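Long-range contacts in probable arylamine n-acetyl transferase (Mycobacterium abscessus, PDB 4GUZ), which probably transfers an acetyl group from acetyl coenzyme A to the amino group of arylamine substrates: residues V132-A140 against Q223-I232; K47-H56 against G266-L277. All blocks are in the same frame, centred on the assembly; numbering follows the deposited sequence.

Contact 1 is buried, its centre about 9 Å from the centre of the chain, against about 17 Å for the partly buried contact 2. Their centres are about 20 Å apart. Both reach the same antiparallel sheet, in which strands 48-49 and 221-226 are neighbours. Trp-48 joins them: its NE1 lies 2.8 Å from Gly-133 O, and its backbone O lies 3.0 Å from Gln-223 N, both probable hydrogen bonds. In contact 1 a loop meets a hairpin through one amide, one water and a few branched side chains. Contact 2 is mostly leucine and isoleucine, with a weak histidine-aspartate bond at its exposed edge. Along the chain, contact 1 is nested within the loop closed by contact 2.

Contact 1 (V132-A140 against Q223-I232); sequences VGFGTSPLA and QQISPDHAYI
This is a buried contact between an irregular loop and a beta hairpin. Loop 132-140 joins strand 126-130 to strand 142-143 of one antiparallel sheet. Segment 223-232 holds two neighbouring strands of another, linked by a type I turn from Ser-226 to His-229. Gln-223 points its side chain at the loop, and its amide lies against Gly-135, with Gln-223 CD 3.7 Å from Gly-135 CA. Gln-223 NE2 gives a weak, bent hydrogen bond to Phe-134 O (3.1 Å, 129° at the hydrogen). A water lies within hydrogen-bonding distance of Gly-135 O and, farther off, of Gln-223 O.

Thr-136, the centre of an inverse gamma turn, crosses Gln-223 at about a right angle. Thr-136 CG2 lies 3.6 Å from Gln-223 OE1 and 4.0 Å from Ile-232 CD1. Ile-225 sets two branches on the loop backbone. Ile-225 CG1 stands anti to the backbone N (chi1 -166°) and carries Ile-225 CD1 to 3.8 Å from Thr-136 C. Ile-225 CG2 lies 3.5 Å from Gly-135 O. Farther along, Leu-139 CD1 rests on the turn, 3.8 Å from Pro-227 CA. Val-43 of helix 32-45 touches both Leu-139 and Ile-225.

Ser-137 OG accepts a hydrogen bond from Phe-134 N (2.8 Å, 155°) and is also bonded to Asp-131 O. This ties the loop back on itself. The Phe-134 ring meets His-116 edge-to-face. Cys-79, His-116 and Asp-131 have the geometry of a Cys-His-Asp triad, as in other arylamine N-acetyltransferases. The loop that follows the aspartate is thus seated on the hairpin beside the probable active site of this fold.

Contact 2 (K47-H56 against G266-L277); sequences KWENLDAVLH and GIELGADDSTLL
Helices 51-56 and 271-277 cross at 74°, with their axes 10.3 Å apart at closest approach, and the loop before the second helix runs past Lys-47, Glu-49 and Leu-51. Leu-55 wedges into the second helix. Leu-55 CD2 lies 3.5 Å from Leu-277 N and 3.7 Å from Leu-276 CG. Leu-55 CD1 meets Leu-269 CD2 tip to tip at 3.9 Å. Leu-51 spreads its two methyls. Leu-51 CD1 packs on Ile-267 and Leu-269. Leu-51 CD2 touches Leu-277 CD1, the two side chains crossing at about a right angle.

Ile-267 CD1 sits 3.8 Å from Glu-49 CG. With CG between the backbone N and the carbonyl carbon (chi1 53°) and the chain bent at chi2, Glu-49 brings OE1 round to accept from Leu-51 N at 3.0 Å. Glu-49 OE2 forms a salt bridge with Arg-75. Lys-47 lays its CE 3.3 Å from Gly-266 O.

Toward the surface, His-56 NE2 gives a weak hydrogen bond to Asp-273 OD1 (3.1 Å), at the ring edge. The ring and carboxylate planes are 81° apart. The whole is a helix-helix crossing, extended by the loop before the last helix, with a leucine- and isoleucine-rich interface.

Contact 1 (V132-A140 against Q223-I232)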
loop_
_atom_site.group_PDB
_atom_site.type_symbol
_atom_site.label_atom_id
_atom_site.label_comp_id
_atom_site.label_asym_id
_atom_site.label_seq_id
_atom_site.Cartn_x
_atom_site.Cartn_y
_atom_site.Cartn_z
ATOM N N VAL A 132 -4.806 1.978 -0.644
ATOM C CA VAL A 132 -3.756 2.964 -0.951
ATOM C C VAL A 132 -2.311 2.480 -0.717
ATOM O O VAL A 132 -1.384 3.130 -1.205
ATOM C CB VAL A 132 -3.978 4.302 -0.189
ATOM C CG1 VAL A 132 -5.339 4.927 -0.534
ATOM C CG2 VAL A 132 -3.797 4.139 1.327
ATOM N N GLY A 133 -2.134 1.413 0.048
ATOM C CA GLY A 133 -0.803 0.946 0.425
ATOM C C GLY A 133 -0.390 -0.431 -0.025
ATOM O O GLY A 133 0.419 -1.055 0.647
ATOM N N PHE A 134 -0.844 -0.880 -1.208
ATOM C CA PHE A 134 -0.485 -2.201 -1.719
ATOM C C PHE A 134 0.815 -2.167 -2.560
ATOM O O PHE A 134 1.427 -3.213 -2.757
ATOM C CB PHE A 134 -1.663 -2.785 -2.531
ATOM C CG PHE A 134 -1.484 -4.215 -3.011
ATOM C CD1 PHE A 134 -1.711 -5.287 -2.158
ATOM C CD2 PHE A 134 -1.095 -4.482 -4.323
ATOM C CE1 PHE A 134 -1.545 -6.605 -2.604
ATOM C CE2 PHE A 134 -0.921 -5.802 -4.766
ATOM C CZ PHE A 134 -1.148 -6.852 -3.905
ATOM N N GLY A 135 1.259 -0.993 -2.990
ATOM C CA GLY A 135 2.451 -0.878 -3.833
ATOM C C GLY A 135 1.955 -0.707 -5.254
ATOM O O GLY A 135 1.904 0.418 -5.745
ATOM N N THR A 136 1.413 -1.800 -5.857
ATOM C CA THR A 136 0.781 -1.725 -7.197
ATOM C C THR A 136 -0.697 -1.487 -6.967
ATOM O O THR A 136 -1.572 -2.183 -7.488
ATOM C CB THR A 136 1.084 -2.966 -8.045
ATOM O OG1 THR A 136 0.758 -4.142 -7.293
ATOM C CG2 THR A 136 2.538 -3.011 -8.517
ATOM N N SER A 137 -0.964 -0.474 -6.172
ATOM C CA SER A 137 -2.268 -0.096 -5.704
ATOM C C SER A 137 -3.188 0.472 -6.779
ATOM O O SER A 137 -2.733 1.161 -7.696
ATOM C CB SER A 137 -2.113 0.978 -4.623
ATOM O OG SER A 137 -2.143 0.400 -3.332
ATOM N N PRO A 138 -4.516 0.279 -6.611
ATOM C CA PRO A 138 -5.462 0.976 -7.472
ATOM C C PRO A 138 -5.236 2.475 -7.335
ATOM O O PRO A 138 -4.883 2.958 -6.245
ATOM C CB PRO A 138 -6.818 0.561 -6.891
ATOM C CG PRO A 138 -6.560 -0.754 -6.250
ATOM C CD PRO A 138 -5.237 -0.520 -5.598
ATOM N N LEU A 139 -5.350 3.204 -8.459
ATOM C CA LEU A 139 -5.107 4.646 -8.461
ATOM C C LEU A 139 -6.357 5.392 -8.071
ATOM O O LEU A 139 -6.308 6.603 -7.908
ATOM C CB LEU A 139 -4.604 5.127 -9.828
ATOM C CG LEU A 139 -3.269 4.543 -10.315
ATOM C CD1 LEU A 139 -3.055 4.854 -11.760
ATOM C CD2 LEU A 139 -2.097 5.097 -9.542
ATOM N N ALA A 140 -7.482 4.682 -7.914
ATOM C CA ALA A 140 -8.730 5.354 -7.560
ATOM C C ALA A 140 -9.520 4.539 -6.541
ATOM O O ALA A 140 -9.393 3.304 -6.545
ATOM C CB ALA A 140 -9.562 5.568 -8.818
ATOM N N GLN A 223 8.165 -1.043 -4.579
ATOM C CA GLN A 223 7.176 -0.983 -5.659
ATOM C C GLN A 223 6.866 0.434 -6.074
ATOM O O GLN A 223 6.990 1.354 -5.270
ATOM C CB GLN A 223 5.874 -1.687 -5.221
ATOM C CG GLN A 223 6.036 -3.152 -4.741
ATOM C CD GLN A 223 4.691 -3.749 -4.458
ATOM O OE1 GLN A 223 3.893 -3.951 -5.365
ATOM N NE2 GLN A 223 4.379 -4.000 -3.179
ATOM N N GLN A 224 6.444 0.604 -7.341
ATOM C CA GLN A 224 6.029 1.900 -7.877
ATOM C C GLN A 224 5.026 1.653 -8.983
ATOM O O GLN A 224 5.243 0.770 -9.802
ATOM C CB GLN A 224 7.250 2.723 -8.385
ATOM C CG GLN A 224 6.884 4.094 -9.003
ATOM C CD GLN A 224 8.084 4.671 -9.721
ATOM O OE1 GLN A 224 9.002 5.255 -9.112
ATOM N NE2 GLN A 224 8.146 4.447 -11.025
ATOM N N ILE A 225 3.911 2.412 -9.003
ATOM C CA ILE A 225 2.909 2.250 -10.058
ATOM C C ILE A 225 2.609 3.628 -10.671
ATOM O O ILE A 225 2.726 4.665 -10.008
ATOM C CB ILE A 225 1.634 1.490 -9.564
ATOM C CG1 ILE A 225 0.739 1.008 -10.742
ATOM C CG2 ILE A 225 0.869 2.281 -8.494
ATOM C CD1 ILE A 225 -0.363 -0.077 -10.431
ATOM N N SER A 226 2.312 3.610 -11.969
ATOM C CA SER A 226 1.967 4.755 -12.792
ATOM C C SER A 226 0.701 4.396 -13.569
ATOM O O SER A 226 0.365 3.208 -13.637
ATOM C CB SER A 226 3.122 5.061 -13.756
ATOM O OG SER A 226 4.329 5.370 -13.077
ATOM N N PRO A 227 0.034 5.343 -14.281
ATOM C CA PRO A 227 -1.145 4.951 -15.077
ATOM C C PRO A 227 -0.850 3.897 -16.169
ATOM O O PRO A 227 -1.729 3.084 -16.477
ATOM C CB PRO A 227 -1.592 6.279 -15.702
ATOM C CG PRO A 227 -1.111 7.325 -14.743
ATOM C CD PRO A 227 0.253 6.805 -14.341
ATOM N N ASP A 228 0.366 3.887 -16.739
ATOM C CA ASP A 228 0.661 2.958 -17.826
ATOM C C ASP A 228 2.000 2.227 -17.628
ATOM O O ASP A 228 2.625 1.773 -18.601
ATOM C CB ASP A 228 0.627 3.719 -19.181
ATOM C CG ASP A 228 0.596 2.843 -20.428
ATOM O OD1 ASP A 228 -0.154 1.846 -20.437
ATOM O OD2 ASP A 228 1.345 3.149 -21.390
ATOM N N HIS A 229 2.386 2.013 -16.349
ATOM C CA HIS A 229 3.647 1.339 -16.046
ATOM C C HIS A 229 3.777 1.010 -14.581
ATOM O O HIS A 229 3.154 1.662 -13.757
ATOM C CB HIS A 229 4.831 2.248 -16.435
ATOM C CG HIS A 229 6.028 1.494 -16.915
ATOM N ND1 HIS A 229 6.047 0.884 -18.159
ATOM C CD2 HIS A 229 7.214 1.277 -16.301
ATOM C CE1 HIS A 229 7.237 0.314 -18.260
ATOM N NE2 HIS A 229 7.973 0.524 -17.164
ATOM N N ALA A 230 4.660 0.044 -14.259
ATOM C CA ALA A 230 5.003 -0.311 -12.881
ATOM C C ALA A 230 6.386 -0.917 -12.801
ATOM O O ALA A 230 6.886 -1.466 -13.781
ATOM C CB ALA A 230 3.987 -1.287 -12.306
ATOM N N TYR A 231 7.014 -0.786 -11.635
ATOM C CA TYR A 231 8.284 -1.413 -11.275
ATOM C C TYR A 231 8.156 -2.072 -9.938
ATOM O O TYR A 231 7.566 -1.500 -9.010
ATOM C CB TYR A 231 9.446 -0.414 -11.163
ATOM C CG TYR A 231 9.873 0.246 -12.442
ATOM C CD1 TYR A 231 10.791 -0.366 -13.291
ATOM C CD2 TYR A 231 9.454 1.534 -12.752
ATOM C CE1 TYR A 231 11.229 0.262 -14.456
ATOM C CE2 TYR A 231 9.886 2.174 -13.911
ATOM C CZ TYR A 231 10.774 1.537 -14.760
ATOM O OH TYR A 231 11.194 2.192 -15.895
ATOM N N ILE A 232 8.764 -3.232 -9.818
ATOM C CA ILE A 232 8.837 -3.991 -8.582
ATOM C C ILE A 232 10.248 -4.528 -8.458
ATOM O O ILE A 232 10.683 -5.264 -9.339
ATOM C CB ILE A 232 7.809 -5.165 -8.472
ATOM C CG1 ILE A 232 6.326 -4.712 -8.537
ATOM C CG2 ILE A 232 8.076 -5.980 -7.182
ATOM C CD1 ILE A 232 5.230 -5.911 -8.604
HETATM O O HOH W 1 3.785 2.494 -5.137
#

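Contact 2 (K47-H56 against G266-L277)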
loop_
_atom_site.group_PDB
_atom_site.type_symbol
_atom_site.label_atom_id
_atom_site.label_comp_id
_atom_site.label_asym_id
_atom_site.label_seq_id
_atom_site.Cartn_x
_atom_site.Cartn_y
_atom_site.Cartn_z
ATOM N N LYS A 47 6.136 6.741 -1.553
ATOM C CA LYS A 47 6.954 5.625 -2.001
ATOM C C LYS A 47 6.602 4.356 -1.265
ATOM O O LYS A 47 6.052 4.418 -0.159
ATOM C CB LYS A 47 8.439 5.980 -1.896
ATOM C CG LYS A 47 8.887 6.972 -2.966
ATOM C CD LYS A 47 10.120 7.756 -2.540
ATOM C CE LYS A 47 10.564 8.784 -3.558
ATOM N NZ LYS A 47 9.549 9.845 -3.802
ATOM N N TRP A 48 6.870 3.200 -1.891
ATOM C CA TRP A 48 6.512 1.908 -1.304
ATOM C C TRP A 48 7.735 1.029 -1.183
ATOM O O TRP A 48 8.383 0.733 -2.178
ATOM C CB TRP A 48 5.407 1.204 -2.111
ATOM C CG TRP A 48 4.658 0.158 -1.318
ATOM C CD1 TRP A 48 3.419 0.289 -0.771
ATOM C CD2 TRP A 48 5.143 -1.140 -0.911
ATOM N NE1 TRP A 48 3.059 -0.872 -0.126
ATOM C CE2 TRP A 48 4.125 -1.743 -0.141
ATOM C CE3 TRP A 48 6.337 -1.858 -1.128
ATOM C CZ2 TRP A 48 4.251 -3.030 0.393
ATOM C CZ3 TRP A 48 6.478 -3.117 -0.562
ATOM C CH2 TRP A 48 5.436 -3.700 0.169
ATOM N N GLU A 49 8.060 0.614 0.048
ATOM C CA GLU A 49 9.216 -0.242 0.349
ATOM C C GLU A 49 9.116 -0.802 1.766
ATOM O O GLU A 49 8.364 -0.272 2.581
ATOM C CB GLU A 49 10.535 0.534 0.162
ATOM C CG GLU A 49 10.546 1.834 0.935
ATOM C CD GLU A 49 11.732 2.089 1.839
ATOM O OE1 GLU A 49 12.099 1.188 2.624
ATOM O OE2 GLU A 49 12.262 3.221 1.796
ATOM N N ASN A 50 9.908 -1.839 2.062
ATOM C CA ASN A 50 9.936 -2.537 3.357
ATOM C C ASN A 50 11.353 -2.572 3.953
ATOM O O ASN A 50 11.637 -3.475 4.753
ATOM C CB ASN A 50 9.467 -3.996 3.131
ATOM C CG ASN A 50 10.490 -4.834 2.364
ATOM O OD1 ASN A 50 11.307 -4.318 1.575
ATOM N ND2 ASN A 50 10.540 -6.129 2.654
ATOM N N LEU A 51 12.256 -1.646 3.535
ATOM C CA LEU A 51 13.668 -1.717 3.908
ATOM C C LEU A 51 13.924 -1.605 5.415
ATOM O O LEU A 51 14.916 -2.162 5.871
ATOM C CB LEU A 51 14.554 -0.727 3.124
ATOM C CG LEU A 51 14.524 -0.892 1.578
ATOM C CD1 LEU A 51 15.263 0.255 0.858
ATOM C CD2 LEU A 51 15.053 -2.240 1.145
ATOM N N ASP A 52 13.003 -0.994 6.193
ATOM C CA ASP A 52 13.129 -0.934 7.643
ATOM C C ASP A 52 12.978 -2.315 8.244
ATOM O O ASP A 52 13.698 -2.637 9.196
ATOM C CB ASP A 52 12.109 0.038 8.241
ATOM C CG ASP A 52 12.525 1.489 8.152
ATOM O OD1 ASP A 52 13.635 1.767 7.625
ATOM O OD2 ASP A 52 11.730 2.351 8.559
ATOM N N ALA A 53 12.081 -3.148 7.686
ATOM C CA ALA A 53 11.855 -4.520 8.164
ATOM C C ALA A 53 13.020 -5.414 7.799
ATOM O O ALA A 53 13.435 -6.253 8.611
ATOM C CB ALA A 53 10.557 -5.086 7.589
ATOM N N VAL A 54 13.574 -5.219 6.587
ATOM C CA VAL A 54 14.707 -6.015 6.120
ATOM C C VAL A 54 15.958 -5.689 6.952
ATOM O O VAL A 54 16.684 -6.613 7.311
ATOM C CB VAL A 54 14.957 -5.831 4.599
ATOM C CG1 VAL A 54 16.109 -6.707 4.112
ATOM C CG2 VAL A 54 13.685 -6.137 3.803
ATOM N N LEU A 55 16.176 -4.398 7.284
ATOM C CA LEU A 55 17.351 -3.933 8.032
ATOM C C LEU A 55 17.202 -4.000 9.557
ATOM O O LEU A 55 18.217 -4.158 10.235
ATOM C CB LEU A 55 17.710 -2.477 7.647
ATOM C CG LEU A 55 18.099 -2.186 6.172
ATOM C CD1 LEU A 55 17.916 -0.712 5.838
ATOM C CD2 LEU A 55 19.527 -2.571 5.885
ATOM N N HIS A 56 15.984 -3.807 10.107
ATOM C CA HIS A 56 15.811 -3.728 11.561
ATOM C C HIS A 56 14.684 -4.604 12.165
ATOM O O HIS A 56 14.567 -4.618 13.396
ATOM C CB HIS A 56 15.576 -2.258 11.975
ATOM C CG HIS A 56 16.590 -1.292 11.433
ATOM N ND1 HIS A 56 17.943 -1.422 11.717
ATOM C CD2 HIS A 56 16.414 -0.217 10.627
ATOM C CE1 HIS A 56 18.543 -0.440 11.063
ATOM N NE2 HIS A 56 17.662 0.321 10.403
ATOM N N GLY A 266 13.668 6.698 -6.311
ATOM C CA GLY A 266 13.919 7.894 -5.507
ATOM C C GLY A 266 14.162 7.578 -4.045
ATOM O O GLY A 266 13.853 8.400 -3.178
ATOM N N ILE A 267 14.694 6.368 -3.763
ATOM C CA ILE A 267 15.001 5.880 -2.425
ATOM C C ILE A 267 16.519 5.914 -2.208
ATOM O O ILE A 267 17.276 5.367 -3.013
ATOM C CB ILE A 267 14.392 4.464 -2.185
ATOM C CG1 ILE A 267 12.852 4.567 -2.125
ATOM C CG2 ILE A 267 14.935 3.799 -0.898
ATOM C CD1 ILE A 267 12.048 3.257 -2.262
ATOM N N GLU A 268 16.949 6.536 -1.101
ATOM C CA GLU A 268 18.354 6.608 -0.693
ATOM C C GLU A 268 18.421 6.431 0.804
ATOM O O GLU A 268 17.680 7.098 1.535
ATOM C CB GLU A 268 19.000 7.946 -1.110
ATOM C CG GLU A 268 18.995 8.229 -2.601
ATOM C CD GLU A 268 19.403 9.651 -2.926
ATOM O OE1 GLU A 268 18.531 10.547 -2.883
ATOM O OE2 GLU A 268 20.606 9.872 -3.191
ATOM N N LEU A 269 19.248 5.487 1.257
ATOM C CA LEU A 269 19.419 5.200 2.677
ATOM C C LEU A 269 20.613 5.954 3.230
ATOM O O LEU A 269 21.451 6.446 2.463
ATOM C CB LEU A 269 19.625 3.692 2.899
ATOM C CG LEU A 269 18.446 2.758 2.644
ATOM C CD1 LEU A 269 18.935 1.377 2.267
ATOM C CD2 LEU A 269 17.534 2.659 3.868
ATOM N N GLY A 270 20.699 6.008 4.562
ATOM C CA GLY A 270 21.838 6.591 5.263
ATOM C C GLY A 270 23.055 5.715 5.040
ATOM O O GLY A 270 22.906 4.523 4.733
ATOM N N ALA A 271 24.267 6.299 5.178
ATOM C CA ALA A 271 25.562 5.633 4.960
ATOM C C ALA A 271 25.624 4.233 5.578
ATOM O O ALA A 271 25.998 3.280 4.884
ATOM C CB ALA A 271 26.695 6.492 5.506
ATOM N N ASP A 272 25.199 4.104 6.846
ATOM C CA ASP A 272 25.203 2.850 7.601
ATOM C C ASP A 272 24.127 1.865 7.127
ATOM O O ASP A 272 24.383 0.658 7.105
ATOM C CB ASP A 272 25.039 3.124 9.110
ATOM C CG ASP A 272 26.187 3.900 9.746
ATOM O OD1 ASP A 272 27.348 3.716 9.312
ATOM O OD2 ASP A 272 25.930 4.653 10.707
ATOM N N ASP A 273 22.925 2.365 6.775
ATOM C CA ASP A 273 21.838 1.512 6.286
ATOM C C ASP A 273 22.169 0.979 4.898
ATOM O O ASP A 273 21.860 -0.176 4.613
ATOM C CB ASP A 273 20.495 2.246 6.293
ATOM C CG ASP A 273 20.018 2.579 7.691
ATOM O OD1 ASP A 273 19.739 1.633 8.463
ATOM O OD2 ASP A 273 19.916 3.786 8.013
ATOM N N SER A 274 22.835 1.801 4.064
ATOM C CA SER A 274 23.313 1.429 2.727
ATOM C C SER A 274 24.312 0.274 2.824
ATOM O O SER A 274 24.207 -0.691 2.066
ATOM C CB SER A 274 23.977 2.624 2.045
ATOM O OG SER A 274 23.038 3.634 1.718
ATOM N N THR A 275 25.265 0.370 3.787
ATOM C CA THR A 275 26.290 -0.638 4.054
ATOM C C THR A 275 25.622 -1.947 4.496
ATOM O O THR A 275 25.957 -3.015 3.973
ATOM C CB THR A 275 27.284 -0.106 5.116
ATOM O OG1 THR A 275 27.841 1.131 4.662
ATOM C CG2 THR A 275 28.406 -1.094 5.429
ATOM N N LEU A 276 24.660 -1.854 5.434
ATOM C CA LEU A 276 23.922 -3.010 5.949
ATOM C C LEU A 276 23.036 -3.632 4.858
ATOM O O LEU A 276 22.909 -4.858 4.817
ATOM C CB LEU A 276 23.085 -2.607 7.174
ATOM C CG LEU A 276 22.396 -3.726 7.976
ATOM C CD1 LEU A 276 23.403 -4.714 8.556
ATOM C CD2 LEU A 276 21.546 -3.141 9.092
ATOM N N LEU A 277 22.451 -2.814 3.962
ATOM C CA LEU A 277 21.597 -3.363 2.898
ATOM C C LEU A 277 22.419 -4.209 1.928
ATOM O O LEU A 277 22.008 -5.326 1.626
ATOM C CB LEU A 277 20.792 -2.279 2.156
ATOM C CG LEU A 277 19.847 -2.779 1.040
ATOM C CD1 LEU A 277 18.693 -3.597 1.585
ATOM C CD2 LEU A 277 19.320 -1.647 0.231
#